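Local coordinates for Vpx protein (Simian immunodeficiency virus, PDB 4Z8L), which probably acts in the host nucleus, stimulating viral gene expression and arresting or delaying infected cells in the G2 phase of the cell cycle, at residues Glu53-Arg58 and Leu63-Tyr68. Numbering follows the deposited sequence.
Sequences EHWHDR and LDYAKY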
# COMPACT_ATOMS: atom_id res chain seq x y z
N GLU B 53 21.45 2.91 12.53
CA GLU B 53 22.08 2.18 13.62
C GLU B 53 22.28 0.71 13.25
O GLU B 53 23.25 0.09 13.68
CB GLU B 53 21.26 2.28 14.91
CG GLU B 53 21.29 3.65 15.57
CD GLU B 53 20.23 3.79 16.64
OE1 GLU B 53 19.95 2.80 17.34
OE2 GLU B 53 19.66 4.90 16.78
N HIS B 54 21.36 0.16 12.46
CA HIS B 54 21.38 -1.29 12.26
C HIS B 54 22.25 -1.75 11.10
O HIS B 54 23.24 -2.46 11.30
CB HIS B 54 19.95 -1.81 12.05
CG HIS B 54 19.83 -3.30 12.21
ND1 HIS B 54 20.83 -4.07 12.74
CD2 HIS B 54 18.82 -4.14 11.90
CE1 HIS B 54 20.44 -5.34 12.76
NE2 HIS B 54 19.23 -5.41 12.25
N TRP B 55 21.89 -1.35 9.89
CA TRP B 55 22.58 -1.85 8.71
C TRP B 55 23.84 -1.04 8.52
O TRP B 55 24.91 -1.59 8.26
CB TRP B 55 21.70 -1.76 7.47
CG TRP B 55 20.70 -2.84 7.44
CD1 TRP B 55 20.93 -4.18 7.42
CD2 TRP B 55 19.28 -2.67 7.48
NE1 TRP B 55 19.74 -4.87 7.42
CE2 TRP B 55 18.71 -3.96 7.46
CE3 TRP B 55 18.44 -1.56 7.53
CZ2 TRP B 55 17.34 -4.17 7.48
CZ3 TRP B 55 17.08 -1.77 7.55
CH2 TRP B 55 16.54 -3.06 7.52
N HIS B 56 23.73 0.27 8.63
CA HIS B 56 24.93 1.07 8.54
C HIS B 56 25.91 0.87 9.67
O HIS B 56 27.08 0.61 9.41
CB HIS B 56 24.63 2.55 8.46
CG HIS B 56 25.87 3.38 8.58
ND1 HIS B 56 27.06 3.04 7.97
CD2 HIS B 56 26.11 4.50 9.29
CE1 HIS B 56 27.98 3.93 8.29
NE2 HIS B 56 27.43 4.82 9.11
N ASP B 57 25.50 1.07 10.91
CA ASP B 57 26.46 0.98 12.00
C ASP B 57 26.83 -0.47 12.28
O ASP B 57 27.96 -0.88 12.05
CB ASP B 57 25.94 1.67 13.26
CG ASP B 57 25.95 3.18 13.14
OD1 ASP B 57 26.69 3.71 12.28
OD2 ASP B 57 25.22 3.84 13.90
N ARG B 58 25.86 -1.22 12.77
CA ARG B 58 26.10 -2.55 13.32
C ARG B 58 26.64 -3.57 12.31
O ARG B 58 27.41 -4.45 12.68
CB ARG B 58 24.81 -3.06 13.95
CG ARG B 58 24.75 -4.54 14.26
CD ARG B 58 23.37 -4.86 14.79
NE ARG B 58 22.93 -3.82 15.71
CZ ARG B 58 21.70 -3.72 16.20
NH1 ARG B 58 20.77 -4.61 15.86
NH2 ARG B 58 21.39 -2.74 17.04
N LEU B 63 25.79 3.68 3.57
CA LEU B 63 24.77 4.58 4.09
C LEU B 63 23.63 4.61 3.09
O LEU B 63 22.47 4.74 3.46
CB LEU B 63 25.33 5.98 4.34
CG LEU B 63 24.36 6.97 4.98
CD1 LEU B 63 23.82 6.40 6.29
CD2 LEU B 63 25.04 8.30 5.23
N ASP B 64 23.99 4.52 1.82
CA ASP B 64 23.01 4.43 0.75
C ASP B 64 22.14 3.19 0.91
O ASP B 64 20.96 3.20 0.57
CB ASP B 64 23.69 4.43 -0.62
CG ASP B 64 24.35 5.75 -0.94
OD1 ASP B 64 24.02 6.76 -0.29
OD2 ASP B 64 25.20 5.78 -1.86
N TYR B 65 22.74 2.12 1.43
CA TYR B 65 22.00 0.88 1.63
C TYR B 65 20.97 1.04 2.74
O TYR B 65 19.80 0.70 2.58
CB TYR B 65 22.94 -0.28 1.96
CG TYR B 65 22.21 -1.59 2.10
CD1 TYR B 65 21.82 -2.31 0.98
CD2 TYR B 65 21.88 -2.10 3.35
CE1 TYR B 65 21.13 -3.50 1.10
CE2 TYR B 65 21.20 -3.30 3.48
CZ TYR B 65 20.83 -3.99 2.35
OH TYR B 65 20.14 -5.18 2.47
N ALA B 66 21.42 1.58 3.87
CA ALA B 66 20.54 1.83 5.02
C ALA B 66 19.43 2.80 4.65
O ALA B 66 18.29 2.65 5.09
CB ALA B 66 21.35 2.37 6.19
N LYS B 67 19.77 3.79 3.84
CA LYS B 67 18.78 4.76 3.39
C LYS B 67 17.80 4.12 2.41
O LYS B 67 16.63 4.49 2.35
CB LYS B 67 19.45 5.97 2.74
CG LYS B 67 20.13 6.90 3.73
CD LYS B 67 20.72 8.14 3.07
CE LYS B 67 21.50 7.80 1.82
NZ LYS B 67 22.10 9.03 1.23
N TYR B 68 18.28 3.12 1.67
CA TYR B 68 17.42 2.39 0.75
C TYR B 68 16.41 1.53 1.49
O TYR B 68 15.23 1.51 1.16
CB TYR B 68 18.27 1.53 -0.20
CG TYR B 68 17.45 0.66 -1.12
CD1 TYR B 68 16.65 1.22 -2.11
CD2 TYR B 68 17.47 -0.72 -1.01
CE1 TYR B 68 15.90 0.43 -2.96
CE2 TYR B 68 16.73 -1.52 -1.85
CZ TYR B 68 15.94 -0.94 -2.83
OH TYR B 68 15.20 -1.74 -3.66
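Tyr65 turns its ring edge onto a face of Trp55 where helix 45-58 doubles back into helix 63-84, an antiparallel helical hairpin within the three-helix, zinc-binding Vpr/Vpx fold. The pair is T-shaped: the phenol plane stands at 87° to the indole, and Tyr65 CE2 sits over the CG-CD1 bond of Trp55, 4.0 Å from CG. With CG anti to the backbone nitrogen (chi1 -177°), the Tyr65 ring is carried across to Trp55, and chi2 of 79° turns its CE2 edge onto the indole. Beside the aromatic pair, Ala66 CB lies 4.0 Å from His56 CB and also meets Trp55 CB. This small side chain is consistent with segment axes that approach to 8.2 Å. On the far flank, Leu63 CD1 approaches His56 CD2 obliquely at 4.2 Å.

The connection between the helices restrains the His56 ring through a hydrogen bond between its ND1 and Arg61 O, and Trp55 shares a backbone hydrogen bond with Arg61. Tyr65 belongs both to the hairpin and to the interface with other proteins, its OH bonded to Arg69 NH1 and to an acidic side chain of another protein's chain. Helix 45-58 ends in a pi-helical turn, in which Arg58 N bonds to Glu53 O at 3.1 Å.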